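Side-chain contacts in aspartate semialdehyde dehydrogenase (Francisella tularensis subsp. tularensis, PDB 4WOJ), which probably catalyses the NADPH-dependent reductive dephosphorylation of L-aspartyl-4-phosphate to L-aspartate semialdehyde, a step toward lysine, methionine and threonine: residues R26-S30 against K31-C35; L148-A151 against G152-E156; Q168-S171 against G172-A175; Q286-I290 against E291-Q295. One frame throughout, in Å; residues are numbered along the deposited sequence.

Interaction 1: residues R26-S30 against K31-C35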
loop_
_atom_site.group_PDB
_atom_site.type_symbol
_atom_site.label_atom_id
_atom_site.label_comp_id
_atom_site.label_asym_id
_atom_site.label_seq_id
_atom_site.Cartn_x
_atom_site.Cartn_y
_atom_site.Cartn_z
ATOM N N ARG B 26 12.523 -7.741 24.933
ATOM C CA ARG B 26 12.640 -6.326 25.264
ATOM C C ARG B 26 12.820 -6.169 26.761
ATOM O O ARG B 26 13.521 -5.254 27.240
ATOM C CB ARG B 26 11.427 -5.542 24.746
ATOM C CG ARG B 26 11.536 -5.240 23.257
ATOM C CD ARG B 26 12.616 -4.198 22.977
ATOM N NE ARG B 26 12.336 -2.936 23.676
ATOM C CZ ARG B 26 13.257 -2.058 24.069
ATOM N NH1 ARG B 26 14.549 -2.282 23.835
ATOM N NH2 ARG B 26 12.889 -0.941 24.681
ATOM N N MET B 27 12.217 -7.096 27.494
ATOM C CA MET B 27 12.422 -7.153 28.935
ATOM C C MET B 27 13.836 -7.576 29.346
ATOM O O MET B 27 14.433 -6.955 30.227
ATOM C CB MET B 27 11.355 -8.012 29.584
ATOM C CG MET B 27 10.007 -7.286 29.553
ATOM S SD MET B 27 8.634 -8.256 30.178
ATOM C CE MET B 27 8.890 -8.105 31.947
ATOM N N ILE B 28 14.394 -8.590 28.692
ATOM C CA ILE B 28 15.767 -9.008 29.016
ATOM C C ILE B 28 16.682 -7.791 28.858
ATOM O O ILE B 28 17.402 -7.386 29.775
ATOM C CB ILE B 28 16.238 -10.108 28.061
ATOM C CG1 ILE B 28 15.445 -11.398 28.250
ATOM C CG2 ILE B 28 17.713 -10.342 28.216
ATOM C CD1 ILE B 28 15.587 -12.033 29.605
ATOM N N GLU B 29 16.623 -7.224 27.662
ATOM C CA GLU B 29 17.421 -6.051 27.232
ATOM C C GLU B 29 17.351 -4.854 28.197
ATOM O O GLU B 29 18.335 -4.131 28.367
ATOM C CB GLU B 29 16.879 -5.652 25.853
ATOM C CG GLU B 29 17.727 -4.781 24.959
ATOM C CD GLU B 29 17.124 -4.675 23.562
ATOM O OE1 GLU B 29 16.062 -5.324 23.314
ATOM O OE2 GLU B 29 17.719 -3.955 22.706
ATOM N N SER B 30 16.173 -4.662 28.812
ATOM C CA SER B 30 15.878 -3.519 29.708
ATOM C C SER B 30 16.007 -3.855 31.186
ATOM O O SER B 30 15.770 -3.008 32.030
ATOM C CB SER B 30 14.435 -3.022 29.509
ATOM O OG SER B 30 14.144 -2.732 28.173
ATOM N N LYS B 31 16.373 -5.102 31.497
ATOM C CA LYS B 31 16.465 -5.588 32.897
ATOM C C LYS B 31 15.120 -5.428 33.616
ATOM O O LYS B 31 15.072 -5.148 34.814
ATOM C CB LYS B 31 17.535 -4.826 33.685
ATOM C CG LYS B 31 18.853 -4.595 32.975
ATOM C CD LYS B 31 19.593 -3.447 33.649
ATOM C CE LYS B 31 21.107 -3.602 33.611
ATOM N NZ LYS B 31 21.524 -4.623 34.609
ATOM N N ASP B 32 14.031 -5.614 32.886
ATOM C CA ASP B 32 12.699 -5.494 33.480
ATOM C C ASP B 32 12.263 -6.663 34.383
ATOM O O ASP B 32 11.277 -6.547 35.088
ATOM C CB ASP B 32 11.659 -5.240 32.397
ATOM C CG ASP B 32 11.733 -3.830 31.839
ATOM O OD1 ASP B 32 12.174 -2.887 32.537
ATOM O OD2 ASP B 32 11.339 -3.670 30.678
ATOM N N PHE B 33 13.006 -7.763 34.402
ATOM C CA PHE B 33 12.763 -8.813 35.418
ATOM C C PHE B 33 13.372 -8.509 36.792
ATOM O O PHE B 33 13.022 -9.143 37.776
ATOM C CB PHE B 33 13.210 -10.189 34.915
ATOM C CG PHE B 33 12.388 -10.690 33.759
ATOM C CD1 PHE B 33 11.080 -11.071 33.940
ATOM C CD2 PHE B 33 12.916 -10.743 32.485
ATOM C CE1 PHE B 33 10.302 -11.497 32.875
ATOM C CE2 PHE B 33 12.150 -11.175 31.416
ATOM C CZ PHE B 33 10.834 -11.557 31.609
ATOM N N ASP B 34 14.252 -7.516 36.867
ATOM C CA ASP B 34 15.035 -7.282 38.086
ATOM C C ASP B 34 14.251 -7.229 39.396
ATOM O O ASP B 34 14.714 -7.785 40.403
ATOM C CB ASP B 34 15.955 -6.062 37.954
ATOM C CG ASP B 34 17.155 -6.337 37.063
ATOM O OD1 ASP B 34 17.121 -7.306 36.290
ATOM O OD2 ASP B 34 18.136 -5.589 37.114
ATOM N N CYS B 35 13.085 -6.602 39.411
ATOM C CA CYS B 35 12.408 -6.358 40.701
ATOM C C CYS B 35 11.014 -6.928 40.786
ATOM O O CYS B 35 10.113 -6.325 41.366
ATOM C CB CYS B 35 12.373 -4.865 40.991
ATOM S SG CYS B 35 14.031 -4.185 41.051
#

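Interaction 2: residues L148-A151 against G152-E156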
loop_
_atom_site.group_PDB
_atom_site.type_symbol
_atom_site.label_atom_id
_atom_site.label_comp_id
_atom_site.label_asym_id
_atom_site.label_seq_id
_atom_site.Cartn_x
_atom_site.Cartn_y
_atom_site.Cartn_z
ATOM N N LEU B 148 2.071 7.984 17.530
ATOM C CA LEU B 148 3.493 8.243 17.799
ATOM C C LEU B 148 4.178 9.057 16.696
ATOM O O LEU B 148 5.020 9.896 16.979
ATOM C CB LEU B 148 4.287 6.918 18.023
ATOM C CG LEU B 148 3.971 6.141 19.301
ATOM C CD1 LEU B 148 4.449 4.689 19.204
ATOM C CD2 LEU B 148 4.603 6.812 20.503
ATOM N N ALA B 149 3.857 8.791 15.448
ATOM C CA ALA B 149 4.522 9.481 14.356
ATOM C C ALA B 149 4.150 10.988 14.334
ATOM O O ALA B 149 5.012 11.850 14.195
ATOM C CB ALA B 149 4.154 8.844 13.045
ATOM N N ILE B 150 2.874 11.294 14.493
ATOM C CA ILE B 150 2.440 12.698 14.519
ATOM C C ILE B 150 2.105 13.181 15.945
ATOM O O ILE B 150 1.324 14.118 16.137
ATOM C CB ILE B 150 1.251 12.925 13.579
ATOM C CG1 ILE B 150 0.111 11.962 13.890
ATOM C CG2 ILE B 150 1.712 12.734 12.148
ATOM C CD1 ILE B 150 -1.168 12.283 13.154
ATOM N N ALA B 151 2.741 12.550 16.927
ATOM C CA ALA B 151 2.537 12.897 18.317
ATOM C C ALA B 151 2.712 14.393 18.601
ATOM O O ALA B 151 2.011 14.951 19.425
ATOM C CB ALA B 151 3.470 12.084 19.203
ATOM N N GLY B 152 3.681 15.002 17.925
ATOM C CA GLY B 152 4.088 16.366 18.195
ATOM C C GLY B 152 3.056 17.363 17.720
ATOM O O GLY B 152 3.036 18.470 18.184
ATOM N N LEU B 153 2.226 16.957 16.778
ATOM C CA LEU B 153 1.044 17.715 16.384
ATOM C C LEU B 153 -0.167 17.429 17.311
ATOM O O LEU B 153 -0.956 18.333 17.630
ATOM C CB LEU B 153 0.724 17.419 14.919
ATOM C CG LEU B 153 1.819 17.823 13.914
ATOM C CD1 LEU B 153 1.584 17.198 12.557
ATOM C CD2 LEU B 153 1.890 19.325 13.739
ATOM N N LEU B 154 -0.292 16.193 17.785
ATOM C CA LEU B 154 -1.459 15.820 18.591
ATOM C C LEU B 154 -1.406 16.447 19.977
ATOM O O LEU B 154 -2.413 16.937 20.488
ATOM C CB LEU B 154 -1.585 14.325 18.718
ATOM C CG LEU B 154 -1.725 13.601 17.385
ATOM C CD1 LEU B 154 -1.251 12.166 17.506
ATOM C CD2 LEU B 154 -3.152 13.653 16.893
ATOM N N LYS B 155 -0.219 16.470 20.562
ATOM C CA LYS B 155 -0.008 17.093 21.863
ATOM C C LYS B 155 -0.430 18.563 21.844
ATOM O O LYS B 155 -0.985 19.056 22.795
ATOM C CB LYS B 155 1.462 17.036 22.236
ATOM C CG LYS B 155 2.006 15.658 22.546
ATOM C CD LYS B 155 3.532 15.734 22.595
ATOM C CE LYS B 155 4.145 14.494 23.222
ATOM N NZ LYS B 155 5.532 14.789 23.697
ATOM N N GLU B 156 -0.122 19.266 20.773
ATOM C CA GLU B 156 -0.552 20.660 20.652
ATOM C C GLU B 156 -1.992 20.804 20.175
ATOM O O GLU B 156 -2.403 21.884 19.837
ATOM C CB GLU B 156 0.361 21.408 19.714
ATOM C CG GLU B 156 1.802 21.377 20.189
ATOM C CD GLU B 156 2.590 22.509 19.631
ATOM O OE1 GLU B 156 1.987 23.539 19.229
ATOM O OE2 GLU B 156 3.804 22.347 19.605
HETATM O O HOH W 1 5.828 13.276 16.156
#

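Interaction 3: residues Q168-S171 against G172-A175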
loop_
_atom_site.group_PDB
_atom_site.type_symbol
_atom_site.label_atom_id
_atom_site.label_comp_id
_atom_site.label_asym_id
_atom_site.label_seq_id
_atom_site.Cartn_x
_atom_site.Cartn_y
_atom_site.Cartn_z
ATOM N N GLN B 168 -0.307 -2.820 5.585
ATOM C CA GLN B 168 -0.089 -3.599 6.775
ATOM C C GLN B 168 0.515 -4.978 6.592
ATOM O O GLN B 168 0.093 -5.759 5.746
ATOM C CB GLN B 168 -1.411 -3.817 7.457
ATOM C CG GLN B 168 -1.883 -2.536 8.070
ATOM C CD GLN B 168 -3.205 -2.707 8.741
ATOM O OE1 GLN B 168 -4.149 -1.934 8.477
ATOM N NE2 GLN B 168 -3.290 -3.692 9.650
ATOM N N ALA B 169 1.471 -5.270 7.443
ATOM C CA ALA B 169 2.251 -6.506 7.370
ATOM C C ALA B 169 1.523 -7.689 8.012
ATOM O O ALA B 169 0.586 -7.554 8.801
ATOM C CB ALA B 169 3.582 -6.296 8.038
ATOM N N ILE B 170 1.991 -8.870 7.656
ATOM C CA ILE B 170 1.243 -10.055 7.941
ATOM C C ILE B 170 1.363 -10.389 9.405
ATOM O O ILE B 170 0.513 -11.053 9.929
ATOM C CB ILE B 170 1.655 -11.212 7.013
ATOM C CG1 ILE B 170 0.676 -12.378 7.137
ATOM C CG2 ILE B 170 3.094 -11.696 7.306
ATOM C CD1 ILE B 170 -0.773 -12.050 6.845
ATOM N N SER B 171 2.386 -9.888 10.092
ATOM C CA SER B 171 2.603 -10.266 11.495
ATOM C C SER B 171 1.449 -9.986 12.391
ATOM O O SER B 171 1.212 -10.716 13.335
ATOM C CB SER B 171 3.872 -9.638 12.069
ATOM O OG SER B 171 3.838 -8.253 12.069
ATOM N N GLY B 172 0.696 -8.935 12.096
ATOM C CA GLY B 172 -0.467 -8.582 12.920
ATOM C C GLY B 172 -1.529 -9.671 12.938
ATOM O O GLY B 172 -2.359 -9.733 13.862
ATOM N N ALA B 173 -1.462 -10.548 11.934
ATOM C CA ALA B 173 -2.375 -11.681 11.799
ATOM C C ALA B 173 -1.924 -12.931 12.536
ATOM O O ALA B 173 -2.670 -13.902 12.573
ATOM C CB ALA B 173 -2.541 -12.015 10.328
ATOM N N GLY B 174 -0.706 -12.925 13.087
ATOM C CA GLY B 174 -0.152 -14.075 13.821
ATOM C C GLY B 174 0.924 -14.848 13.066
ATOM O O GLY B 174 1.116 -14.641 11.868
ATOM N N ALA B 175 1.587 -15.779 13.758
ATOM C CA ALA B 175 2.756 -16.532 13.228
ATOM C C ALA B 175 2.477 -17.577 12.142
ATOM O O ALA B 175 3.350 -17.902 11.344
ATOM C CB ALA B 175 3.484 -17.187 14.384
#

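Interaction 4: residues Q286-I290 against E291-Q295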
loop_
_atom_site.group_PDB
_atom_site.type_symbol
_atom_site.label_atom_id
_atom_site.label_comp_id
_atom_site.label_asym_id
_atom_site.label_seq_id
_atom_site.Cartn_x
_atom_site.Cartn_y
_atom_site.Cartn_z
ATOM N N GLN B 286 -4.840 24.835 12.109
ATOM C CA GLN B 286 -4.207 26.095 11.758
ATOM C C GLN B 286 -3.276 25.843 10.610
ATOM O O GLN B 286 -2.651 24.788 10.543
ATOM C CB GLN B 286 -3.285 26.549 12.875
ATOM C CG GLN B 286 -3.932 27.214 14.078
ATOM C CD GLN B 286 -3.036 27.137 15.302
ATOM O OE1 GLN B 286 -1.806 27.083 15.184
ATOM N NE2 GLN B 286 -3.645 27.115 16.482
ATOM N N LYS B 287 -3.134 26.827 9.733
ATOM C CA LYS B 287 -2.150 26.734 8.672
ATOM C C LYS B 287 -0.747 26.892 9.253
ATOM O O LYS B 287 -0.492 27.762 10.059
ATOM C CB LYS B 287 -2.447 27.734 7.560
ATOM C CG LYS B 287 -3.715 27.336 6.792
ATOM C CD LYS B 287 -4.906 28.261 6.977
ATOM C CE LYS B 287 -6.189 27.524 6.569
ATOM N NZ LYS B 287 -7.325 28.399 6.153
ATOM N N LEU B 288 0.133 26.002 8.854
ATOM C CA LEU B 288 1.484 25.948 9.344
ATOM C C LEU B 288 2.410 25.764 8.161
ATOM O O LEU B 288 2.097 25.042 7.239
ATOM C CB LEU B 288 1.648 24.741 10.245
ATOM C CG LEU B 288 1.051 24.762 11.631
ATOM C CD1 LEU B 288 1.485 23.509 12.362
ATOM C CD2 LEU B 288 1.521 25.969 12.401
ATOM N N THR B 289 3.553 26.408 8.178
ATOM C CA THR B 289 4.508 26.157 7.124
ATOM C C THR B 289 5.013 24.701 7.216
ATOM O O THR B 289 4.832 24.007 8.210
ATOM C CB THR B 289 5.682 27.127 7.188
ATOM O OG1 THR B 289 6.341 26.977 8.447
ATOM C CG2 THR B 289 5.184 28.536 7.043
ATOM N N ILE B 290 5.621 24.234 6.162
ATOM C CA ILE B 290 6.021 22.855 6.142
ATOM C C ILE B 290 7.186 22.637 7.095
ATOM O O ILE B 290 7.258 21.623 7.704
ATOM C CB ILE B 290 6.329 22.375 4.732
ATOM C CG1 ILE B 290 6.273 20.864 4.688
ATOM C CG2 ILE B 290 7.687 22.918 4.274
ATOM C CD1 ILE B 290 4.922 20.275 5.052
ATOM N N GLU B 291 8.005 23.659 7.316
ATOM C CA GLU B 291 9.082 23.610 8.325
ATOM C C GLU B 291 8.602 23.578 9.764
ATOM O O GLU B 291 9.242 22.995 10.635
ATOM C CB GLU B 291 10.086 24.756 8.115
ATOM C CG GLU B 291 10.948 24.502 6.859
ATOM C CD GLU B 291 11.961 23.345 7.041
ATOM O OE1 GLU B 291 12.053 22.745 8.155
ATOM O OE2 GLU B 291 12.691 23.026 6.063
ATOM N N GLU B 292 7.487 24.218 10.034
ATOM C CA GLU B 292 6.942 24.201 11.370
ATOM C C GLU B 292 6.399 22.801 11.660
ATOM O O GLU B 292 6.523 22.294 12.754
ATOM C CB GLU B 292 5.817 25.212 11.508
ATOM C CG GLU B 292 6.236 26.656 11.332
ATOM C CD GLU B 292 5.013 27.606 11.360
ATOM O OE1 GLU B 292 4.799 28.329 12.351
ATOM O OE2 GLU B 292 4.227 27.591 10.402
ATOM N N ILE B 293 5.786 22.196 10.649
ATOM C CA ILE B 293 5.206 20.862 10.738
ATOM C C ILE B 293 6.327 19.826 11.029
ATOM O O ILE B 293 6.185 19.002 11.939
ATOM C CB ILE B 293 4.407 20.550 9.442
ATOM C CG1 ILE B 293 3.116 21.357 9.416
ATOM C CG2 ILE B 293 4.083 19.075 9.295
ATOM C CD1 ILE B 293 2.496 21.495 8.041
ATOM N N LYS B 294 7.439 19.891 10.299
ATOM C CA LYS B 294 8.560 18.946 10.528
ATOM C C LYS B 294 9.081 19.150 11.928
ATOM O O LYS B 294 9.279 18.205 12.666
ATOM C CB LYS B 294 9.711 19.155 9.547
ATOM C CG LYS B 294 9.349 18.982 8.057
ATOM C CD LYS B 294 10.241 19.705 7.039
ATOM C CE LYS B 294 11.761 19.484 7.227
ATOM N NZ LYS B 294 12.141 18.177 7.831
ATOM N N GLN B 295 9.237 20.413 12.310
ATOM C CA GLN B 295 9.782 20.727 13.623
ATOM C C GLN B 295 8.958 20.024 14.701
ATOM O O GLN B 295 9.472 19.183 15.442
ATOM C CB GLN B 295 9.853 22.245 13.843
ATOM C CG GLN B 295 10.459 22.636 15.183
ATOM C CD GLN B 295 11.929 22.205 15.315
ATOM O OE1 GLN B 295 12.629 21.967 14.315
ATOM N NE2 GLN B 295 12.405 22.108 16.557
#

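Interaction 1: residues R26-S30 against K31-C35
A Schellman motif ends helix 18-30 of the NAD-binding domain: Lys31 takes a positive phi (58°), and the chain turns back so that Asp32 and Phe33 meet the last helical turn at Met27. Asp32 N donates to Met27 O at 3.0 Å and Lys31 N to Ile28 O, the two bonds that close the motif. A type I turn from Lys31 to Asp34 follows and leads toward strand 36-42. Asp32 CB lies 3.9 Å from Met27 CG, the two side chains crossing at about a right angle. The carboxylate passes Ser30, with OD2 3.4 Å from Ser30 CB, and goes on to a salt bridge with Arg362 of helix 354-369. Ser30 OG, beside its own backbone N (chi1 -53°), turns back along the helix and donates to Arg26 O at 2.8 Å. Arg26 pairs weakly with Glu29 and more strongly with Glu359. Phe33 packs on Phe53, Tyr57 and strand 36-42, and its CE2 touches Met27 CB at 3.7 Å. The Met27 chain runs straight through chi2 and bends at chi3 (78°), which carries its methyl over one ring face: CE sits 4.1 Å from the Phe33 centroid in a CH-pi contact, with SD oblique to the ring in a Met-aromatic contact.

Interaction 2: residues L148-A151 against G152-E156
Leu154 folds back over the carbonyl of Ile150, the residue that separates helix 141-149 from the short helix 151-154 and serves as N-cap of the latter. From CB, which lies 3.7 Å from Ala151 O, the side chain leads to CG, 3.3 Å from Ile150 O. Beyond it, CD1 passes the same oxygen and ends 3.9 Å from Ile150 CG1, the two side chains meeting at a slant. Ile150 presents that methylene because its chi1 of 54° sets CG1 between the backbone N and the carbonyl carbon. Under this apolar cover Ile150 O accepts from Leu154 N at 3.1 Å and weakly from Leu153 N. Next along, Lys155 N donates to Ala151 O, and Lys155 CG lies against that oxygen before the extended chain carries NZ to Gly300 O. A water bridges the break between the two helices, donating to Ala149 O at 2.6 Å and accepting from Gly152 N. Around this break, Ala151 and Lys155 rest on Leu120 of helix 118-130, Leu153 on Phe344 of strand 343-351, and Ala149 on Thr348 of that strand and Ile329 of strand 329-336.

Interaction 3: residues Q168-S171 against G172-A175
With chi1 at -169° and chi2 at 57°, Ile170 carries CG1 opposite its backbone N and then bends its terminal methyl round, which brings CD1 to 3.9 Å from Ala173 CB. The Ala173 methyl also lies near the Ile170 backbone, CB standing 3.2 Å from Ile170 O. Two successive i to i+3 hydrogen bonds make the tight 3-10 turn beneath these methyls. Ala173 N donates to Ile170 O at 2.9 Å, and Gly174 N to Ser171 O at the same length.

At Ser171, chi1 of 61° sets OG between its backbone N and carbonyl carbon, 3.2 Å from Gly172 N but at too poor an angle for a hydrogen bond; its hydrogen bond goes instead to Gln352. Gly174, at positive phi, is the N-cap of helix 175-191, against which Ile170 packs through Ala177, Met178 and Leu181. Upstream, the backbone of Gln168 bonds to Val268 and Val270 and that of Ile170 to Ser272, which holds the chain on its way into the turn. Ahead of the turn Ala169 lies beside His276, the probable proton acceptor; within it Gly172 is near Cys141, the probable acyl-thioester residue. This short 3-10 turn thus links strand 159-167 to helix 175-191 as a glycine-containing loop beside the predicted active site of the dehydrogenase.

Interaction 4: residues Q286-I290 against E291-Q295
Leu288 and Thr289 arrive in extended conformation and the chain then enters helix 290-298, with Thr289 at the N-cap and Ile293 N donating to Thr289 O at 3.2 Å. Thr289 and Glu292 form a capping box. Glu292 extends beyond CG and returns its carboxylate to the start of the helix, where OE2 accepts from Thr289 N at 2.6 Å through its anti lone pair, in a fairly straight bond (158°). The reciprocal bond, Glu292 N to Thr289 OG1, is weak at 3.4 Å. Thr289 chi1 of 60° swings OG1 between its backbone N and carbonyl carbon, where it also gives a weak bond to OE2.

Leu288 lies across the Glu292 side chain at about a right angle, CD2 being 3.7 Å from OE2. Its CB meets Ile293 CG1 at 3.8 Å, a hydrophobic staple between the residue before the N-cap and the fourth residue after the cap. Ile293 CD1 also meets Ile290 CD1 at 4.0 Å, and Ile290, Ile293 and Lys294 all touch Ile334 of strand 329-336. Lys294 N bonds to Ile290 O, continuing the helical pattern.

One good bond and three weak ones, the last from Glu292 N to Thr289 O, tie Thr289 to Glu292 at the helix start. The negative carboxylate near the N-terminal end would probably be favoured by the helix dipole, and its ionised form stabilised there.

Along the chain the four contacts come in series, none enclosing or crossing another, and each closes a local turn. Interaction 1 ends helix 18-30 in the NAD-binding domain and leads toward strand 36-42. Interaction 2 bridges the break between helices 141-149 and 151-154. Interaction 3 connects strand 159-167 to helix 175-191 beside the predicted active site, and interaction 4 starts helix 290-298 after strand 275-284. Interactions 2 and 4 are the nearest pair, their centres about 12 Å apart and nearest atoms about 4 Å without touching, whereas 1 and 4 lie farthest apart, with centres about 39 Å from each other.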